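Local coordinates for protein peptide chain release factor subunit 1 (Aeropyrum pernix, PDB 3AGK) that probably directs the termination of protein synthesis at the stop codons UAA, UAG and UGA, as a class 1 release factor of the eRF1 family, at residues L311-E323 with K334-E347. Residues are numbered along the deposited sequence; the frame is centred on the assembly and turned at random.
Sequences LEMGAVKTLLIHE and KAKSSGAQVIVVPE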
ATOM      1  N   LEU A 311       6.231  -1.550 -31.044  1.00 56.53           N
ATOM      2  CA  LEU A 311       4.827  -1.550 -30.642  1.00 60.71           C
ATOM      3  C   LEU A 311       3.943  -1.369 -31.872  1.00 65.13           C
ATOM      4  O   LEU A 311       2.851  -1.928 -31.956  1.00 64.19           O
ATOM      5  CB  LEU A 311       4.565  -0.401 -29.666  1.00 56.45           C
ATOM      6  CG  LEU A 311       4.072  -0.650 -28.233  1.00 58.37           C
ATOM      7  CD1 LEU A 311       4.262  -2.092 -27.709  1.00 47.45           C
ATOM      8  CD2 LEU A 311       4.740   0.355 -27.298  1.00 46.84           C
ATOM      9  N   GLU A 312       4.438  -0.572 -32.814  1.00 64.89           N
ATOM     10  CA  GLU A 312       3.701  -0.165 -34.006  1.00 71.22           C
ATOM     11  C   GLU A 312       3.385  -1.357 -34.915  1.00 74.59           C
ATOM     12  O   GLU A 312       2.405  -1.345 -35.672  1.00 80.14           O
ATOM     13  CB  GLU A 312       4.532   0.864 -34.785  1.00 76.92           C
ATOM     14  CG  GLU A 312       3.797   2.134 -35.196  1.00 89.09           C
ATOM     15  CD  GLU A 312       3.741   3.180 -34.094  1.00 94.33           C
ATOM     16  OE1 GLU A 312       4.642   4.047 -34.054  1.00 91.33           O
ATOM     17  OE2 GLU A 312       2.793   3.140 -33.278  1.00 98.29           O
ATOM     18  N   MET A 313       4.231  -2.379 -34.861  1.00 66.72           N
ATOM     19  CA  MET A 313       4.025  -3.549 -35.697  1.00 71.54           C
ATOM     20  C   MET A 313       3.602  -4.755 -34.862  1.00 66.88           C
ATOM     21  O   MET A 313       3.741  -5.907 -35.285  1.00 68.54           O
ATOM     22  CB  MET A 313       5.269  -3.850 -36.545  1.00 67.70           C
ATOM     23  CG  MET A 313       6.502  -4.263 -35.768  1.00 59.55           C
ATOM     24  SD  MET A 313       7.958  -4.019 -36.796  1.00 97.43           S
ATOM     25  CE  MET A 313       9.108  -5.152 -36.034  1.00 67.08           C
ATOM     26  N   GLY A 314       3.064  -4.475 -33.679  1.00 55.47           N
ATOM     27  CA  GLY A 314       2.617  -5.534 -32.788  1.00 57.18           C
ATOM     28  C   GLY A 314       3.672  -6.582 -32.480  1.00 54.11           C
ATOM     29  O   GLY A 314       3.338  -7.732 -32.208  1.00 54.79           O
ATOM     30  N   ALA A 315       4.940  -6.172 -32.493  1.00 57.35           N
ATOM     31  CA  ALA A 315       6.071  -7.061 -32.211  1.00 53.10           C
ATOM     32  C   ALA A 315       6.353  -7.301 -30.710  1.00 57.43           C
ATOM     33  O   ALA A 315       7.116  -8.209 -30.350  1.00 57.73           O
ATOM     34  CB  ALA A 315       7.313  -6.520 -32.886  1.00 52.79           C
ATOM     35  N   VAL A 316       5.738  -6.508 -29.838  1.00 47.65           N
ATOM     36  CA  VAL A 316       6.037  -6.610 -28.402  1.00 51.36           C
ATOM     37  C   VAL A 316       5.043  -7.490 -27.633  1.00 46.24           C
ATOM     38  O   VAL A 316       3.855  -7.193 -27.591  1.00 57.50           O
ATOM     39  CB  VAL A 316       6.066  -5.211 -27.730  1.00 46.57           C
ATOM     40  CG1 VAL A 316       6.550  -5.320 -26.260  1.00 45.47           C
ATOM     41  CG2 VAL A 316       6.932  -4.260 -28.524  1.00 45.72           C
ATOM     42  N   LYS A 317       5.511  -8.560 -27.006  1.00 48.36           N
ATOM     43  CA  LYS A 317       4.588  -9.336 -26.168  1.00 59.44           C
ATOM     44  C   LYS A 317       4.389  -8.735 -24.778  1.00 51.48           C
ATOM     45  O   LYS A 317       3.272  -8.700 -24.265  1.00 49.41           O
ATOM     46  CB  LYS A 317       4.949 -10.826 -26.089  1.00 63.70           C
ATOM     47  CG  LYS A 317       6.122 -11.169 -25.228  1.00 73.52           C
ATOM     48  CD  LYS A 317       6.148 -12.671 -24.978  1.00 72.85           C
ATOM     49  CE  LYS A 317       7.204 -13.035 -23.950  1.00 73.80           C
ATOM     50  NZ  LYS A 317       6.937 -14.353 -23.302  1.00 72.86           N
ATOM     51  N   THR A 318       5.462  -8.239 -24.169  1.00 51.92           N
ATOM     52  CA  THR A 318       5.311  -7.557 -22.885  1.00 43.13           C
ATOM     53  C   THR A 318       6.146  -6.290 -22.803  1.00 43.19           C
ATOM     54  O   THR A 318       7.345  -6.284 -23.113  1.00 40.89           O
ATOM     55  CB  THR A 318       5.621  -8.474 -21.656  1.00 75.00           C
ATOM     56  OG1 THR A 318       7.031  -8.657 -21.532  1.00 85.76           O
ATOM     57  CG2 THR A 318       4.955  -9.829 -21.790  1.00 70.39           C
ATOM     58  N   LEU A 319       5.487  -5.217 -22.378  1.00 50.15           N
ATOM     59  CA  LEU A 319       6.137  -3.935 -22.129  1.00 48.40           C
ATOM     60  C   LEU A 319       6.420  -3.783 -20.636  1.00 45.37           C
ATOM     61  O   LEU A 319       5.501  -3.832 -19.821  1.00 49.76           O
ATOM     62  CB  LEU A 319       5.217  -2.802 -22.580  1.00 47.18           C
ATOM     63  CG  LEU A 319       5.760  -1.378 -22.626  1.00 49.25           C
ATOM     64  CD1 LEU A 319       7.030  -1.334 -23.447  1.00 49.85           C
ATOM     65  CD2 LEU A 319       4.728  -0.423 -23.206  1.00 58.11           C
ATOM     66  N   LEU A 320       7.688  -3.607 -20.279  1.00 48.39           N
ATOM     67  CA  LEU A 320       8.074  -3.398 -18.885  1.00 51.46           C
ATOM     68  C   LEU A 320       8.297  -1.919 -18.667  1.00 51.15           C
ATOM     69  O   LEU A 320       9.146  -1.317 -19.335  1.00 40.82           O
ATOM     70  CB  LEU A 320       9.362  -4.145 -18.561  1.00 52.41           C
ATOM     71  CG  LEU A 320       9.317  -5.666 -18.551  1.00 57.09           C
ATOM     72  CD1 LEU A 320      10.548  -6.235 -19.208  1.00 61.31           C
ATOM     73  CD2 LEU A 320       9.218  -6.134 -17.128  1.00 57.94           C
ATOM     74  N   ILE A 321       7.533  -1.333 -17.746  1.00 49.06           N
ATOM     75  CA  ILE A 321       7.614   0.106 -17.505  1.00 48.57           C
ATOM     76  C   ILE A 321       7.824   0.421 -16.039  1.00 50.20           C
ATOM     77  O   ILE A 321       6.977   0.098 -15.202  1.00 51.03           O
ATOM     78  CB  ILE A 321       6.338   0.835 -17.958  1.00 53.24           C
ATOM     79  CG1 ILE A 321       5.848   0.283 -19.298  1.00 53.69           C
ATOM     80  CG2 ILE A 321       6.580   2.352 -18.030  1.00 58.68           C
ATOM     81  CD1 ILE A 321       4.497   0.824 -19.705  1.00 58.18           C
ATOM     82  N   HIS A 322       8.950   1.057 -15.731  1.00 48.28           N
ATOM     83  CA  HIS A 322       9.235   1.502 -14.365  1.00 53.58           C
ATOM     84  C   HIS A 322       8.216   2.559 -13.914  1.00 56.80           C
ATOM     85  O   HIS A 322       7.941   3.520 -14.627  1.00 55.12           O
ATOM     86  CB  HIS A 322      10.671   2.049 -14.268  1.00 41.82           C
ATOM     87  CG  HIS A 322      11.183   2.172 -12.862  1.00 52.33           C
ATOM     88  ND1 HIS A 322      10.835   3.215 -12.029  1.00 55.44           N
ATOM     89  CD2 HIS A 322      12.041   1.395 -12.156  1.00 46.70           C
ATOM     90  CE1 HIS A 322      11.443   3.064 -10.865  1.00 53.00           C
ATOM     91  NE2 HIS A 322      12.181   1.967 -10.919  1.00 48.22           N
ATOM     92  N   GLU A 323       7.670   2.380 -12.719  1.00 53.76           N
ATOM     93  CA  GLU A 323       6.592   3.237 -12.235  1.00 59.55           C
ATOM     94  C   GLU A 323       6.969   4.719 -12.051  1.00 57.87           C
ATOM     95  O   GLU A 323       6.095   5.581 -11.968  1.00 55.08           O
ATOM     96  CB  GLU A 323       6.050   2.690 -10.916  1.00 62.13           C
ATOM     97  CG  GLU A 323       6.998   2.889  -9.755  1.00 64.75           C
ATOM     98  CD  GLU A 323       6.397   2.427  -8.442  1.00 73.92           C
ATOM     99  OE1 GLU A 323       7.165   2.096  -7.512  1.00 67.34           O
ATOM    100  OE2 GLU A 323       5.151   2.386  -8.346  1.00 82.41           O
ATOM    101  N   LYS A 334      -0.469   3.064 -25.451  1.00 76.26           N
ATOM    102  CA  LYS A 334       0.201   2.534 -26.631  1.00 66.55           C
ATOM    103  C   LYS A 334       0.270   1.004 -26.588  1.00 68.37           C
ATOM    104  O   LYS A 334       0.195   0.349 -27.622  1.00 69.09           O
ATOM    105  CB  LYS A 334       1.597   3.150 -26.772  1.00 69.54           C
ATOM    106  CG  LYS A 334       1.600   4.693 -26.738  1.00 88.65           C
ATOM    107  CD  LYS A 334       3.015   5.299 -26.792  1.00 92.58           C
ATOM    108  CE  LYS A 334       3.029   6.788 -26.423  1.00 86.16           C
ATOM    109  NZ  LYS A 334       4.416   7.324 -26.289  1.00 77.05           N
ATOM    110  N   ALA A 335       0.402   0.436 -25.391  1.00 76.35           N
ATOM    111  CA  ALA A 335       0.456  -1.023 -25.230  1.00 76.81           C
ATOM    112  C   ALA A 335      -0.926  -1.682 -25.289  1.00 83.56           C
ATOM    113  O   ALA A 335      -1.051  -2.835 -25.710  1.00 77.77           O
ATOM    114  CB  ALA A 335       1.174  -1.396 -23.941  1.00 71.58           C
ATOM    115  N   LYS A 336      -1.950  -0.958 -24.837  1.00 95.56           N
ATOM    116  CA  LYS A 336      -3.335  -1.302 -25.154  1.00 96.18           C
ATOM    117  C   LYS A 336      -3.430  -1.038 -26.634  1.00 92.94           C
ATOM    118  O   LYS A 336      -3.070   0.041 -27.087  1.00 91.96           O
ATOM    119  CB  LYS A 336      -4.315  -0.392 -24.416  1.00101.51           C
ATOM    120  CG  LYS A 336      -4.901  -0.984 -23.138  1.00105.07           C
ATOM    121  CD  LYS A 336      -3.844  -1.182 -22.065  1.00105.17           C
ATOM    122  CE  LYS A 336      -4.471  -1.633 -20.758  1.00108.62           C
ATOM    123  NZ  LYS A 336      -3.441  -1.899 -19.720  1.00110.01           N
ATOM    124  N   SER A 337      -3.890  -2.016 -27.398  1.00 97.71           N
ATOM    125  CA  SER A 337      -3.595  -2.006 -28.817  1.00104.16           C
ATOM    126  C   SER A 337      -2.077  -2.062 -28.908  1.00107.15           C
ATOM    127  O   SER A 337      -1.386  -1.683 -27.965  1.00112.67           O
ATOM    128  CB  SER A 337      -4.115  -0.743 -29.492  1.00102.85           C
ATOM    129  OG  SER A 337      -3.612  -0.655 -30.813  1.00103.73           O
ATOM    130  N   SER A 338      -1.564  -2.516 -30.045  1.00100.61           N
ATOM    131  CA  SER A 338      -0.194  -3.012 -30.138  1.00 85.77           C
ATOM    132  C   SER A 338      -0.213  -4.404 -29.550  1.00 80.61           C
ATOM    133  O   SER A 338       0.746  -5.156 -29.700  1.00 86.90           O
ATOM    134  CB  SER A 338       0.807  -2.152 -29.356  1.00 84.00           C
ATOM    135  OG  SER A 338       0.758  -0.786 -29.715  1.00 81.65           O
ATOM    136  N   GLY A 339      -1.310  -4.725 -28.862  1.00 77.45           N
ATOM    137  CA  GLY A 339      -1.508  -6.015 -28.224  1.00 69.97           C
ATOM    138  C   GLY A 339      -0.393  -6.469 -27.291  1.00 73.68           C
ATOM    139  O   GLY A 339      -0.049  -7.654 -27.276  1.00 72.10           O
ATOM    140  N   ALA A 340       0.170  -5.544 -26.509  1.00 69.79           N
ATOM    141  CA  ALA A 340       1.237  -5.898 -25.567  1.00 66.57           C
ATOM    142  C   ALA A 340       0.751  -5.942 -24.116  1.00 59.77           C
ATOM    143  O   ALA A 340      -0.038  -5.106 -23.677  1.00 62.97           O
ATOM    144  CB  ALA A 340       2.461  -4.952 -25.715  1.00 52.11           C
ATOM    145  N   GLN A 341       1.214  -6.933 -23.372  1.00 58.02           N
ATOM    146  CA  GLN A 341       0.930  -6.943 -21.948  1.00 53.83           C
ATOM    147  C   GLN A 341       1.840  -5.962 -21.225  1.00 51.75           C
ATOM    148  O   GLN A 341       3.042  -5.878 -21.493  1.00 48.80           O
ATOM    149  CB  GLN A 341       1.068  -8.335 -21.357  1.00 61.96           C
ATOM    150  CG  GLN A 341       0.627  -8.402 -19.898  1.00 82.36           C
ATOM    151  CD  GLN A 341      -0.726  -7.729 -19.652  1.00 94.14           C
ATOM    152  OE1 GLN A 341      -0.853  -6.498 -19.718  1.00 92.06           O
ATOM    153  NE2 GLN A 341      -1.741  -8.540 -19.361  1.00 97.39           N
ATOM    154  N   VAL A 342       1.249  -5.200 -20.320  1.00 50.69           N
ATOM    155  CA  VAL A 342       2.000  -4.241 -19.542  1.00 54.10           C
ATOM    156  C   VAL A 342       2.378  -4.821 -18.200  1.00 56.10           C
ATOM    157  O   VAL A 342       1.526  -5.324 -17.475  1.00 56.67           O
ATOM    158  CB  VAL A 342       1.179  -2.989 -19.274  1.00 58.78           C
ATOM    159  CG1 VAL A 342       1.962  -2.028 -18.378  1.00 49.12           C
ATOM    160  CG2 VAL A 342       0.779  -2.334 -20.598  1.00 58.01           C
ATOM    161  N   ILE A 343       3.667  -4.760 -17.888  1.00 59.17           N
ATOM    162  CA  ILE A 343       4.161  -5.029 -16.547  1.00 55.47           C
ATOM    163  C   ILE A 343       4.733  -3.722 -15.990  1.00 48.37           C
ATOM    164  O   ILE A 343       5.742  -3.200 -16.487  1.00 42.10           O
ATOM    165  CB  ILE A 343       5.284  -6.095 -16.556  1.00 55.17           C
ATOM    166  CG1 ILE A 343       4.785  -7.426 -17.132  1.00 55.98           C
ATOM    167  CG2 ILE A 343       5.883  -6.270 -15.149  1.00 52.63           C
ATOM    168  CD1 ILE A 343       3.787  -8.177 -16.248  1.00 49.95           C
ATOM    169  N   VAL A 344       4.074  -3.168 -14.984  1.00 51.26           N
ATOM    170  CA  VAL A 344       4.635  -2.006 -14.315  1.00 57.34           C
ATOM    171  C   VAL A 344       5.651  -2.455 -13.268  1.00 56.25           C
ATOM    172  O   VAL A 344       5.335  -3.242 -12.384  1.00 55.27           O
ATOM    173  CB  VAL A 344       3.558  -1.123 -13.661  1.00 61.94           C
ATOM    174  CG1 VAL A 344       4.203   0.115 -13.065  1.00 63.04           C
ATOM    175  CG2 VAL A 344       2.510  -0.729 -14.679  1.00 60.65           C
ATOM    176  N   VAL A 345       6.875  -1.955 -13.382  1.00 54.01           N
ATOM    177  CA  VAL A 345       7.941  -2.335 -12.469  1.00 52.07           C
ATOM    178  C   VAL A 345       7.985  -1.405 -11.258  1.00 53.53           C
ATOM    179  O   VAL A 345       8.310  -0.223 -11.384  1.00 55.27           O
ATOM    180  CB  VAL A 345       9.308  -2.344 -13.167  1.00 54.13           C
ATOM    181  CG1 VAL A 345      10.428  -2.626 -12.152  1.00 52.77           C
ATOM    182  CG2 VAL A 345       9.307  -3.360 -14.318  1.00 52.53           C
ATOM    183  N   PRO A 346       7.653  -1.941 -10.069  1.00 52.44           N
ATOM    184  CA  PRO A 346       7.620  -1.063  -8.898  1.00 47.33           C
ATOM    185  C   PRO A 346       9.036  -0.684  -8.486  1.00 50.21           C
ATOM    186  O   PRO A 346       9.983  -1.428  -8.757  1.00 49.34           O
ATOM    187  CB  PRO A 346       6.954  -1.937  -7.829  1.00 45.38           C
ATOM    188  CG  PRO A 346       7.331  -3.338  -8.215  1.00 48.16           C
ATOM    189  CD  PRO A 346       7.330  -3.340  -9.718  1.00 47.86           C
ATOM    190  N   GLU A 347       9.167   0.474  -7.848  1.00 57.27           N
ATOM    191  CA  GLU A 347      10.448   0.990  -7.384  1.00 66.31           C
ATOM    192  C   GLU A 347      11.102   0.025  -6.392  1.00 66.66           C
ATOM    193  O   GLU A 347      12.328   0.005  -6.237  1.00 65.56           O
ATOM    194  CB  GLU A 347      10.228   2.352  -6.728  1.00 76.74           C
ATOM    195  CG  GLU A 347      11.461   3.219  -6.606  1.00 91.31           C
ATOM    196  CD  GLU A 347      11.378   4.160  -5.414  1.00101.62           C
ATOM    197  OE1 GLU A 347      10.877   3.728  -4.355  1.00104.12           O
ATOM    198  OE2 GLU A 347      11.816   5.327  -5.534  1.00105.82           O
TER
HETATM  199  O   HOH W   1       3.289  -5.435 -29.647  1.00 45.46           O
HETATM  200  O   HOH W   2       0.762 -10.158 -25.025  1.00 63.97           O
HETATM  201  O   HOH W   3      13.958   1.788  -8.767  1.00 57.31           O
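Glu323 OE1 accepts a hydrogen bond from the backbone N of Glu347 at 2.6 Å, a nearly straight bond (170° at the hydrogen) that arrives from above the carboxylate plane. A chi1 of 72°, which sets CG between the backbone N and the carbonyl carbon, followed by an extended chain, carries this carboxylate past Val345 O to the start of the loop beyond strand 341-345. Its other oxygen, OE2, forms a salt bridge with Arg162 of the middle domain, so one side chain ties the end of the strand pair to a neighbouring domain. Next to it, the His322 ring has Val345 O over one face, while a water lies in plane at its edge, 2.8 Å from NE2.

Upstream of this end runs the parallel pairing of a beta-alpha-beta unit within eRF1 domain 3: strand 316-322, helix 328-335 and edge strand 341-345. Leu319 and Ile321 each donate to and accept from the neighbouring strand, as in Ile343 N to Leu319 O at 2.8 Å. Leu320 and Ile343 lie side by side on the face covered by helix 277-294, and Leu320 CD2 meets Ile343 CG2 and Val345 CG2, both at 3.9 Å. On the other face Leu319 CD2 rests 3.8 Å from Ala335 CB, and Ile321 CD1 meets Val342 CG1; Ile321 also packs on Trp331 and Leu328 of the crossover helix.

Ahead of the strands, Leu311 CD1, at the end of helix 304-312, packs against Ala340 CB at 3.9 Å, and a water accepts from Val316 N and donates to Val316 O and Ser338 O, bridging the two segments.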